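Local coordinates for protein alpha-glucosidase (Bacteroides thetaiotaomicron, PDB 5XFM) that hydrolyses beta-L-arabinopyranosides and alpha-galactosides, acting as a bifunctional glycoside hydrolase of family 97 with a bound calcium ion, at residues Glu274-Val277 with Pro278-Val282; Pro533-Leu536 with Lys537-Pro540; Arg168-Ser172 with Tyr173-Tyr177; Asp332-Trp335 with Asp336-Gly340; Met379-Ala382 with Ile383-Lys386. The protein carries 1 engineered substitution. All blocks are in the same frame, centred on the assembly; numbering follows the deposited sequence.

Interaction 1 of 5, residues Glu274-Val277 with Pro278-Val282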
# COMPACT_ATOMS: atom_id res chain seq x y z
N GLU A 274 10.31 0.45 7.90
CA GLU A 274 10.52 1.90 7.96
C GLU A 274 10.92 2.54 6.63
O GLU A 274 11.20 3.74 6.60
CB GLU A 274 11.58 2.23 9.01
CG GLU A 274 11.14 1.99 10.44
CD GLU A 274 12.23 2.29 11.45
OE1 GLU A 274 13.24 2.93 11.08
OE2 GLU A 274 12.07 1.90 12.63
N THR A 275 10.95 1.76 5.56
CA THR A 275 11.39 2.26 4.26
C THR A 275 10.51 3.39 3.72
O THR A 275 9.28 3.39 3.91
CB THR A 275 11.43 1.13 3.20
OG1 THR A 275 11.99 1.64 1.98
CG2 THR A 275 10.03 0.59 2.92
N THR A 276 11.14 4.35 3.06
CA THR A 276 10.43 5.44 2.40
C THR A 276 10.73 5.50 0.91
O THR A 276 10.38 6.46 0.23
CB THR A 276 10.74 6.80 3.04
OG1 THR A 276 12.16 7.01 3.07
CG2 THR A 276 10.20 6.86 4.46
N VAL A 277 11.34 4.44 0.37
CA VAL A 277 11.73 4.46 -1.03
C VAL A 277 10.56 4.65 -2.04
O VAL A 277 10.79 5.20 -3.11
CB VAL A 277 12.55 3.18 -1.40
CG1 VAL A 277 11.68 1.94 -1.51
CG2 VAL A 277 13.35 3.40 -2.69
N PRO A 278 9.30 4.26 -1.70
CA PRO A 278 8.28 4.64 -2.69
C PRO A 278 8.16 6.15 -2.91
O PRO A 278 7.70 6.58 -3.97
CB PRO A 278 6.98 4.09 -2.09
CG PRO A 278 7.40 3.02 -1.17
CD PRO A 278 8.73 3.42 -0.63
N TRP A 279 8.56 6.93 -1.91
CA TRP A 279 8.44 8.38 -1.98
C TRP A 279 9.81 9.08 -2.17
O TRP A 279 9.86 10.25 -2.53
CB TRP A 279 7.73 8.87 -0.72
CG TRP A 279 6.43 8.13 -0.52
CD1 TRP A 279 5.26 8.35 -1.17
CD2 TRP A 279 6.21 7.01 0.34
NE1 TRP A 279 4.30 7.45 -0.75
CE2 TRP A 279 4.86 6.62 0.18
CE3 TRP A 279 7.01 6.30 1.25
CZ2 TRP A 279 4.30 5.56 0.89
CZ3 TRP A 279 6.44 5.24 1.95
CH2 TRP A 279 5.10 4.88 1.77
N ASP A 280 10.91 8.36 -1.96
CA ASP A 280 12.25 8.95 -2.08
C ASP A 280 12.57 9.43 -3.49
O ASP A 280 13.27 10.43 -3.67
CB ASP A 280 13.32 7.95 -1.66
CG ASP A 280 13.43 7.79 -0.16
OD1 ASP A 280 12.86 8.63 0.58
OD2 ASP A 280 14.11 6.84 0.27
N VAL A 281 12.06 8.73 -4.50
CA VAL A 281 12.48 8.98 -5.87
C VAL A 281 11.38 9.52 -6.78
O VAL A 281 11.53 9.50 -8.00
CB VAL A 281 13.06 7.69 -6.48
CG1 VAL A 281 14.32 7.27 -5.73
CG2 VAL A 281 12.03 6.58 -6.45
N VAL A 282 10.27 9.97 -6.20
CA VAL A 282 9.20 10.61 -6.97
C VAL A 282 8.88 12.02 -6.48
O VAL A 282 9.20 12.38 -5.34
CB VAL A 282 7.90 9.75 -6.95
CG1 VAL A 282 8.20 8.34 -7.42
CG2 VAL A 282 7.29 9.73 -5.56
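The indole of Trp-279 presents its edge to the residues just before the short helical turn, with Thr-275 O near CZ3 (3.9 Å) and Thr-276 CA lying in the ring plane, while CB of Pro-278 rests over the centre of one face. The turn follows an ST turn in which Thr-275 OG1 accepts from Val-277 N, and Asp-121 holds the same hydroxyl from outside. Two backbone groups then converge on one carbonyl: Thr-276 O receives Trp-279 N at 2.8 Å, from well above the carbonyl plane, and Asp-280 N at 2.9 Å, only modestly tilted from it. The bond from Asp-280 N to Val-277 O is long and weak. A side-chain contact spans the same turn. Thr-276 OG1, set between its backbone N and carbonyl carbon (chi1 54°), lies 3.1 Å from Asp-280 OD1, which also bonds Tyr-82. Far from this carboxylate, Trp-279 NE1 reaches Glu-442, tying the turn in the N-terminal domain to helix 441-444 of the catalytic domain. Val-277 and Val-281 pack on strands 121-128 and 256-266, so the turn lies against two neighbouring strands of an antiparallel sheet. Between side chains, Val-277 CG1 comes within 3.4 Å of Pro-278 CD, tighter than usual van der Waals contact, the two crossing at about a right angle.

Interaction 2 of 5, residues Pro533-Leu536 with Lys537-Pro540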
# COMPACT_ATOMS: atom_id res chain seq x y z
N PRO A 533 -23.37 2.26 15.28
CA PRO A 533 -24.00 3.00 16.38
C PRO A 533 -24.23 2.16 17.65
O PRO A 533 -23.99 2.64 18.76
CB PRO A 533 -25.34 3.44 15.79
CG PRO A 533 -25.13 3.48 14.33
CD PRO A 533 -24.05 2.49 13.99
N ASN A 534 -24.65 0.91 17.47
CA ASN A 534 -24.87 0.01 18.59
C ASN A 534 -23.63 -0.20 19.47
O ASN A 534 -23.75 -0.62 20.62
CB ASN A 534 -25.38 -1.34 18.08
CG ASN A 534 -24.46 -1.96 17.06
OD1 ASN A 534 -24.44 -1.57 15.90
ND2 ASN A 534 -23.70 -2.96 17.49
N ASN A 535 -22.45 0.09 18.92
CA ASN A 535 -21.21 -0.05 19.68
C ASN A 535 -21.15 0.91 20.86
O ASN A 535 -20.43 0.68 21.83
CB ASN A 535 -19.99 0.14 18.79
CG ASN A 535 -19.85 -0.95 17.75
OD1 ASN A 535 -19.15 -0.79 16.75
ND2 ASN A 535 -20.55 -2.07 17.96
N LEU A 536 -21.90 2.01 20.78
CA LEU A 536 -21.89 2.93 21.92
C LEU A 536 -22.65 2.32 23.10
O LEU A 536 -22.53 2.80 24.22
CB LEU A 536 -22.48 4.28 21.54
CG LEU A 536 -21.51 5.24 20.85
CD1 LEU A 536 -22.18 6.57 20.56
CD2 LEU A 536 -20.24 5.43 21.68
N LYS A 537 -23.40 1.24 22.84
CA LYS A 537 -24.11 0.54 23.91
C LYS A 537 -23.52 -0.84 24.27
O LYS A 537 -23.54 -1.22 25.44
CB LYS A 537 -25.58 0.36 23.52
CG LYS A 537 -26.36 1.67 23.36
CD LYS A 537 -26.54 2.40 24.68
CE LYS A 537 -27.38 3.65 24.51
NZ LYS A 537 -26.66 4.70 23.74
N ASP A 538 -23.01 -1.58 23.29
CA ASP A 538 -22.58 -2.96 23.54
C ASP A 538 -21.06 -3.16 23.52
O ASP A 538 -20.58 -4.29 23.53
CB ASP A 538 -23.24 -3.92 22.54
CG ASP A 538 -22.96 -3.56 21.09
OD1 ASP A 538 -21.89 -2.99 20.79
OD2 ASP A 538 -23.83 -3.86 20.24
N VAL A 539 -20.32 -2.06 23.52
CA VAL A 539 -18.87 -2.12 23.59
C VAL A 539 -18.40 -1.38 24.84
O VAL A 539 -18.87 -0.28 25.12
CB VAL A 539 -18.22 -1.50 22.34
CG1 VAL A 539 -16.70 -1.45 22.47
CG2 VAL A 539 -18.63 -2.27 21.09
N PRO A 540 -17.49 -2.01 25.62
CA PRO A 540 -16.91 -1.40 26.82
C PRO A 540 -16.45 0.03 26.55
O PRO A 540 -15.82 0.29 25.53
CB PRO A 540 -15.71 -2.30 27.12
CG PRO A 540 -16.10 -3.63 26.59
CD PRO A 540 -17.00 -3.38 25.40
O HOH W 1 -20.04 2.00 25.03
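In the short helix 535-538, which leads into helix 541-549, the carboxylate of Asp-538 turns back on two successive asparagines and takes one amide on each oxygen. Asn-534 ND2 gives an almost straight bond to Asp-538 OD2 (2.9 Å, 178°). Asn-535 ND2 reaches Asp-538 OD1 at 3.3 Å. Both oxygens use their syn lone pairs and lie in or near the planes of the donating amides, although both amides are themselves strongly turned against the carboxylate. This pair of bonds is set by the Asp-538 torsion (chi1 56°), which places CG between its own N and carbonyl carbon and swings the group over the start of the turn. Both ND2 atoms also donate to Asn-495 OD1, the stronger partner of Asn-535. With an alanine here the two amides would keep Asn-495 but are likely to lose their common acceptor and turn more freely. Along the backbone, Asn-534 O accepts from Lys-537 N and Asp-538 N, both at 2.9 Å, and Val-539 CG2 packs on Asn-535 CB. The side-chain bonds thus run i to i+3 and i to i+4 across one helical turn, in the segment that follows strand 526-528, the last of the parallel strands of the TIM-barrel domain.

Interaction 3 of 5, residues Arg168-Ser172 with Tyr173-Tyr177. With CA (calcium ion), chain E.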
# COMPACT_ATOMS: atom_id res chain seq x y z
N ARG A 168 -16.85 -10.04 -12.83
CA ARG A 168 -15.68 -10.03 -13.71
C ARG A 168 -14.75 -8.85 -13.42
O ARG A 168 -14.10 -8.34 -14.33
CB ARG A 168 -16.14 -9.99 -15.18
CG ARG A 168 -17.01 -11.18 -15.61
CD ARG A 168 -17.54 -11.01 -17.04
NE ARG A 168 -16.52 -10.72 -18.05
CZ ARG A 168 -15.85 -11.64 -18.74
NH1 ARG A 168 -16.08 -12.93 -18.53
NH2 ARG A 168 -14.96 -11.27 -19.64
N THR A 169 -14.66 -8.44 -12.16
CA THR A 169 -13.86 -7.28 -11.78
C THR A 169 -12.39 -7.54 -11.43
O THR A 169 -11.64 -6.60 -11.16
CB THR A 169 -14.48 -6.55 -10.58
OG1 THR A 169 -14.75 -7.50 -9.54
CG2 THR A 169 -15.77 -5.87 -10.98
N LYS A 170 -11.97 -8.81 -11.42
CA LYS A 170 -10.57 -9.11 -11.15
C LYS A 170 -9.72 -8.91 -12.41
O LYS A 170 -10.22 -9.04 -13.53
CB LYS A 170 -10.43 -10.54 -10.59
CG LYS A 170 -10.54 -10.56 -9.07
CD LYS A 170 -10.53 -11.94 -8.45
CE LYS A 170 -10.74 -11.83 -6.94
NZ LYS A 170 -10.25 -13.00 -6.16
N PRO A 171 -8.41 -8.61 -12.23
CA PRO A 171 -7.66 -8.50 -10.97
C PRO A 171 -8.01 -7.28 -10.13
O PRO A 171 -8.36 -6.23 -10.68
CB PRO A 171 -6.20 -8.40 -11.44
CG PRO A 171 -6.21 -8.89 -12.88
CD PRO A 171 -7.54 -8.44 -13.40
N SER A 172 -7.89 -7.42 -8.81
CA SER A 172 -8.21 -6.32 -7.89
C SER A 172 -7.29 -6.32 -6.67
O SER A 172 -7.59 -5.70 -5.66
CB SER A 172 -9.68 -6.40 -7.45
OG SER A 172 -10.03 -7.72 -7.04
N TYR A 173 -6.16 -7.02 -6.80
CA TYR A 173 -5.15 -7.08 -5.75
C TYR A 173 -5.77 -7.54 -4.44
O TYR A 173 -5.52 -6.97 -3.37
CB TYR A 173 -4.46 -5.71 -5.60
CG TYR A 173 -3.45 -5.45 -6.70
CD1 TYR A 173 -3.83 -5.50 -8.03
CD2 TYR A 173 -2.12 -5.16 -6.40
CE1 TYR A 173 -2.92 -5.27 -9.04
CE2 TYR A 173 -1.20 -4.93 -7.41
CZ TYR A 173 -1.61 -4.98 -8.73
OH TYR A 173 -0.71 -4.75 -9.74
N GLU A 174 -6.59 -8.57 -4.53
CA GLU A 174 -7.28 -9.10 -3.37
C GLU A 174 -7.03 -10.60 -3.21
O GLU A 174 -7.95 -11.40 -3.26
CB GLU A 174 -8.79 -8.80 -3.47
CG GLU A 174 -9.15 -7.39 -2.99
CD GLU A 174 -10.51 -6.91 -3.49
OE1 GLU A 174 -11.12 -7.56 -4.36
OE2 GLU A 174 -11.00 -5.88 -2.96
N GLU A 175 -5.77 -10.97 -2.99
CA GLU A 175 -5.42 -12.38 -2.87
C GLU A 175 -4.69 -12.69 -1.57
O GLU A 175 -4.27 -11.78 -0.85
CB GLU A 175 -4.59 -12.82 -4.08
CG GLU A 175 -5.24 -12.50 -5.42
CD GLU A 175 -6.53 -13.26 -5.67
OE1 GLU A 175 -6.65 -14.42 -5.22
OE2 GLU A 175 -7.44 -12.68 -6.32
N GLU A 176 -4.54 -13.97 -1.28
CA GLU A 176 -4.00 -14.39 0.01
C GLU A 176 -2.52 -14.70 -0.08
O GLU A 176 -2.01 -15.02 -1.16
CB GLU A 176 -4.75 -15.62 0.52
CG GLU A 176 -6.18 -15.35 0.89
CD GLU A 176 -6.90 -16.61 1.32
OE1 GLU A 176 -6.86 -16.94 2.53
OE2 GLU A 176 -7.49 -17.28 0.45
N TYR A 177 -1.84 -14.62 1.06
CA TYR A 177 -0.41 -14.88 1.17
C TYR A 177 -0.08 -16.29 1.64
O TYR A 177 -0.92 -16.97 2.23
CB TYR A 177 0.25 -13.89 2.14
CG TYR A 177 0.26 -12.45 1.70
CD1 TYR A 177 -0.85 -11.64 1.89
CD2 TYR A 177 1.40 -11.90 1.12
CE1 TYR A 177 -0.85 -10.32 1.51
CE2 TYR A 177 1.42 -10.57 0.73
CZ TYR A 177 0.29 -9.78 0.93
OH TYR A 177 0.29 -8.47 0.55
CA CA E . -13.14 -4.57 -2.64
O HOH W 2 -10.49 -12.00 -3.66
O HOH W 3 -7.25 -9.96 -7.21
O HOH W 4 -14.07 -6.65 -3.69
O HOH W 5 -13.57 -4.02 -4.90
O HOH W 6 -15.82 -5.54 -2.72
O HOH W 7 -14.45 -2.59 -2.22
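From Ser-172 to Tyr-173 the chain kinks, Tyr-173 taking a left-handed conformation (phi 54°) two residues after the cis peptide bond that precedes Pro-171, and the bend brings the side chains of Lys-170 and Ser-172 round to those of Glu-175 and Glu-174. Ser-172 OG donates to Glu-174 OE1 at 2.9 Å, meeting the carboxylate from above its plane. The other oxygen, Glu-174 OE2, binds the calcium ion at 2.5 Å, and Glu-452 and Glu-458 complete the protein ligands. Water 4, itself on the metal, donates to Glu-174 OE1, so the carboxylate is held at both oxygens. Farther along, Lys-170 and Glu-175 approach from opposite directions and form a salt bridge, Lys-170 NZ to Glu-175 OE2 at 2.8 Å, on the syn side and slightly out of the carboxylate plane. The lysine reaches it because its chain is extended beyond CG, whereas the Glu-175 chain bends at chi2. Water 3 stitches the loop internally, accepting from Ser-172 N and Glu-174 N and donating to Glu-175 OE2, and water 2 links Lys-170 NZ to Glu-174 O. Tyr-173 OH turns the other way, to Asp-408 and Arg-439. The implication is of a loop between strands 153-156 and 178-182, held by salt bridge and water, that carries a calcium ligand from the N-terminal domain to the barrel, with Ser-172 as a second-shell group likely to limit the rotation of the ligand.

Interaction 4 of 5, residues Asp332-Trp335 with Asp336-Gly340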
# COMPACT_ATOMS: atom_id res chain seq x y z
N ASP A 332 -22.01 4.47 0.71
CA ASP A 332 -21.43 3.47 -0.20
C ASP A 332 -22.32 3.24 -1.43
O ASP A 332 -23.18 4.06 -1.74
CB ASP A 332 -21.19 2.17 0.55
CG ASP A 332 -19.90 1.47 0.12
OD1 ASP A 332 -19.85 0.84 -0.97
OD2 ASP A 332 -18.92 1.54 0.88
N ASN A 333 -22.10 2.12 -2.13
CA ASN A 333 -22.79 1.82 -3.39
C ASN A 333 -24.33 1.84 -3.31
O ASN A 333 -24.89 1.69 -2.23
CB ASN A 333 -22.35 0.46 -3.92
CG ASN A 333 -22.58 -0.67 -2.92
OD1 ASN A 333 -23.34 -0.53 -1.96
ND2 ASN A 333 -21.94 -1.80 -3.15
N TRP A 334 -24.96 2.02 -4.47
CA TRP A 334 -26.41 2.11 -4.70
C TRP A 334 -27.07 3.45 -4.33
O TRP A 334 -28.27 3.61 -4.55
CB TRP A 334 -27.18 1.00 -3.96
CG TRP A 334 -26.84 -0.39 -4.37
CD1 TRP A 334 -26.23 -1.34 -3.60
CD2 TRP A 334 -27.08 -0.99 -5.65
NE1 TRP A 334 -26.08 -2.50 -4.32
CE2 TRP A 334 -26.58 -2.31 -5.58
CE3 TRP A 334 -27.65 -0.54 -6.84
CZ2 TRP A 334 -26.66 -3.19 -6.66
CZ3 TRP A 334 -27.72 -1.42 -7.91
CH2 TRP A 334 -27.22 -2.73 -7.81
N TRP A 335 -26.31 4.40 -3.80
CA TRP A 335 -26.95 5.62 -3.27
C TRP A 335 -27.65 6.46 -4.34
O TRP A 335 -28.66 7.11 -4.06
CB TRP A 335 -25.93 6.49 -2.52
CG TRP A 335 -24.86 7.13 -3.37
CD1 TRP A 335 -23.58 6.69 -3.54
CD2 TRP A 335 -24.97 8.34 -4.13
NE1 TRP A 335 -22.89 7.54 -4.37
CE2 TRP A 335 -23.72 8.56 -4.75
CE3 TRP A 335 -26.00 9.26 -4.37
CZ2 TRP A 335 -23.48 9.65 -5.58
CZ3 TRP A 335 -25.76 10.34 -5.19
CH2 TRP A 335 -24.51 10.53 -5.79
N ASP A 336 -27.13 6.45 -5.56
CA ASP A 336 -27.70 7.29 -6.61
C ASP A 336 -29.08 6.82 -7.02
O ASP A 336 -29.88 7.59 -7.53
CB ASP A 336 -26.80 7.32 -7.83
CG ASP A 336 -26.73 5.98 -8.52
OD1 ASP A 336 -26.45 4.98 -7.83
OD2 ASP A 336 -27.00 5.91 -9.74
N THR A 337 -29.34 5.53 -6.80
CA THR A 337 -30.59 4.93 -7.23
C THR A 337 -31.58 4.70 -6.08
O THR A 337 -32.79 4.62 -6.30
CB THR A 337 -30.30 3.61 -7.98
OG1 THR A 337 -31.38 3.31 -8.88
CG2 THR A 337 -30.11 2.46 -7.01
N ARG A 338 -31.07 4.56 -4.85
CA ARG A 338 -31.91 4.27 -3.69
C ARG A 338 -32.11 5.48 -2.78
O ARG A 338 -32.96 5.46 -1.89
CB ARG A 338 -31.32 3.11 -2.90
CG ARG A 338 -31.32 1.81 -3.68
CD ARG A 338 -30.69 0.66 -2.93
NE ARG A 338 -30.50 -0.48 -3.81
CZ ARG A 338 -30.09 -1.68 -3.42
NH1 ARG A 338 -29.81 -1.91 -2.14
NH2 ARG A 338 -29.94 -2.66 -4.31
N ILE A 339 -31.33 6.54 -3.00
CA ILE A 339 -31.50 7.80 -2.29
C ILE A 339 -31.65 8.97 -3.28
O ILE A 339 -32.54 9.81 -3.13
CB ILE A 339 -30.31 8.09 -1.34
CG1 ILE A 339 -30.24 7.01 -0.25
CG2 ILE A 339 -30.45 9.46 -0.70
CD1 ILE A 339 -28.94 6.99 0.53
N GLY A 340 -30.76 9.01 -4.27
CA GLY A 340 -30.85 9.99 -5.33
C GLY A 340 -30.00 11.22 -5.12
O GLY A 340 -29.70 11.59 -3.98
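Stacking leads in this contact: the guanidinium of Arg-338 lies flat on the indole of Trp-334, with centres 3.8 Å apart and planes only 10° from parallel. Arg-338 CZ sits over the five-membered ring, a cation-pi contact, and NH2 spreads over the middle of the bicycle, nearest CD2 and CE2. The arginine chain, extended from CG to NE, slides NE past Trp-334 CB. In a CH-pi contact, Asp-336 CB stands over the six-membered ring of Trp-335, 4.1 Å from its centroid. Apolar contacts are modest: Trp-335 CB to Ile-339 CD1 at 4.3 Å, and Thr-337 CG2 at the edge of the Trp-334 ring, 3.9 Å from CE3. The hydrogen bonds across the segments are all backbone. Trp-334 O accepts from Thr-337 N at 3.1 Å and Arg-338 N at 3.0 Å; Trp-335 O accepts from Ile-339 N and, nearly straight at 2.8 Å, from Gly-340 N. The chain leaves the helix at Ile-339, and Gly-340 follows with a positive phi (95°), at angles that call for glycine. A leucine in place of Trp-334 would probably deprive the Arg-338 guanidinium of its flat aromatic platform and let it swing toward solvent. Trp-361 O holds Trp-335 NE1 from outside. This is a helical turn with Trp-334 at the N-cap position, entered through a type II beta turn, after strand 328-331 of the TIM-barrel domain.

Interaction 5 of 5, residues Met379-Ala382 with Ile383-Lys386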
# COMPACT_ATOMS: atom_id res chain seq x y z
N MET A 379 -17.50 8.43 -14.01
CA MET A 379 -16.08 8.70 -13.74
C MET A 379 -15.14 8.34 -14.91
O MET A 379 -13.97 8.70 -14.90
CB MET A 379 -15.60 7.97 -12.48
CG MET A 379 -16.17 8.49 -11.16
SD MET A 379 -15.51 10.08 -10.63
CE MET A 379 -17.02 10.94 -10.18
N ASP A 380 -15.64 7.63 -15.91
CA ASP A 380 -14.78 7.17 -17.00
C ASP A 380 -14.73 8.17 -18.16
O ASP A 380 -13.76 8.20 -18.91
CB ASP A 380 -15.26 5.81 -17.51
CG ASP A 380 -16.69 5.85 -18.03
OD1 ASP A 380 -17.58 6.36 -17.31
OD2 ASP A 380 -16.92 5.38 -19.17
N ASN A 381 -15.77 8.98 -18.28
CA ASN A 381 -15.85 9.99 -19.34
C ASN A 381 -15.60 11.36 -18.75
O ASN A 381 -16.32 11.79 -17.85
CB ASN A 381 -17.21 9.92 -20.03
CG ASN A 381 -17.40 11.02 -21.06
OD1 ASN A 381 -17.77 12.14 -20.72
ND2 ASN A 381 -17.21 10.68 -22.34
N ALA A 382 -14.55 12.02 -19.23
CA ALA A 382 -14.08 13.28 -18.67
C ALA A 382 -15.17 14.34 -18.59
O ALA A 382 -15.31 15.02 -17.58
CB ALA A 382 -12.89 13.82 -19.49
N ILE A 383 -15.96 14.47 -19.66
CA ILE A 383 -17.05 15.44 -19.66
C ILE A 383 -18.05 15.18 -18.53
O ILE A 383 -18.34 16.07 -17.71
CB ILE A 383 -17.81 15.41 -21.00
CG1 ILE A 383 -16.90 15.93 -22.12
CG2 ILE A 383 -19.09 16.23 -20.91
CD1 ILE A 383 -17.39 15.60 -23.53
N ILE A 384 -18.55 13.95 -18.48
CA ILE A 384 -19.52 13.54 -17.47
C ILE A 384 -18.92 13.61 -16.08
O ILE A 384 -19.59 14.02 -15.12
CB ILE A 384 -20.04 12.12 -17.76
CG1 ILE A 384 -20.82 12.11 -19.07
CG2 ILE A 384 -20.91 11.60 -16.63
CD1 ILE A 384 -21.20 10.73 -19.54
N ARG A 385 -17.65 13.24 -15.97
CA ARG A 385 -16.94 13.24 -14.70
C ARG A 385 -16.80 14.64 -14.13
O ARG A 385 -17.05 14.87 -12.94
CB ARG A 385 -15.55 12.59 -14.85
CG ARG A 385 -14.75 12.55 -13.55
CD ARG A 385 -13.41 11.84 -13.74
NE ARG A 385 -12.60 12.46 -14.78
CZ ARG A 385 -12.10 11.79 -15.82
NH1 ARG A 385 -12.35 10.50 -15.95
NH2 ARG A 385 -11.38 12.43 -16.73
N LYS A 386 -16.40 15.58 -14.97
CA LYS A 386 -16.27 16.96 -14.52
C LYS A 386 -17.64 17.57 -14.19
O LYS A 386 -17.77 18.31 -13.22
CB LYS A 386 -15.52 17.79 -15.56
CG LYS A 386 -14.04 17.47 -15.62
CD LYS A 386 -13.30 18.26 -16.68
CE LYS A 386 -13.74 17.87 -18.08
NZ LYS A 386 -13.13 18.75 -19.12
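Ile-383 starts the helical segment by laying its CB against Asn-381 OD1 (3.3 Å), the oxygen that caps the next residue. At Ile-384 the backbone N donates to Asn-381 OD1 at 3.0 Å and 171°, in the carbonyl plane: the side chain of Asn-381, which occupies the N-cap, thus replaces the acceptor that the first turn lacks. CG of Asn-381 points away from its own N (chi1 175°), which brings OD1 round to the helix end. Arg-385 contributes both backbone and side chain. Its N bonds to Asn-381 O at 2.7 Å, and its side chain doubles back through a bend at chi3 to donate from NH1 to Met-379 O at 2.6 Å, the carbonyl oxygen lying near the guanidinium plane. Ala-382 CA lies over one face of the same group, toward its rim, and Met-379 SD crosses beside Arg-385 CG. Lys-386 ends the walk, N bonding to Ala-382 O at 2.9 Å while CE brushes that carbonyl. The contact thus starts helix 382-395, which links the parallel strands 357-363 and 399-403 in a beta-alpha-beta crossover and is joined to helix 410-425 by Arg-385, salt-bridged to Asp-422 and lying against Leu-415 and Ile-419.

All five are local contacts within one continuous stretch, yet their chemistry follows their setting. Interaction 1 is the buried one, with an aromatic edge and valines packed against strands; interaction 4 is a surface contact ruled by a cation-pi stack. Interactions 2, 3 and 5 are partly buried and rely on polar grips: a carboxylate shared by two amides, a water-knit calcium ligand loop and a capped helix start. Interactions 1 and 3 belong to the N-terminal domain, about 25 Å apart between centres, and both reach toward the catalytic domain. Interactions 2, 4 and 5 share the TIM-barrel domain, with 4 and 5 nearest, about 8 Å between their closest atoms. Only interaction 3 includes a metal ligand.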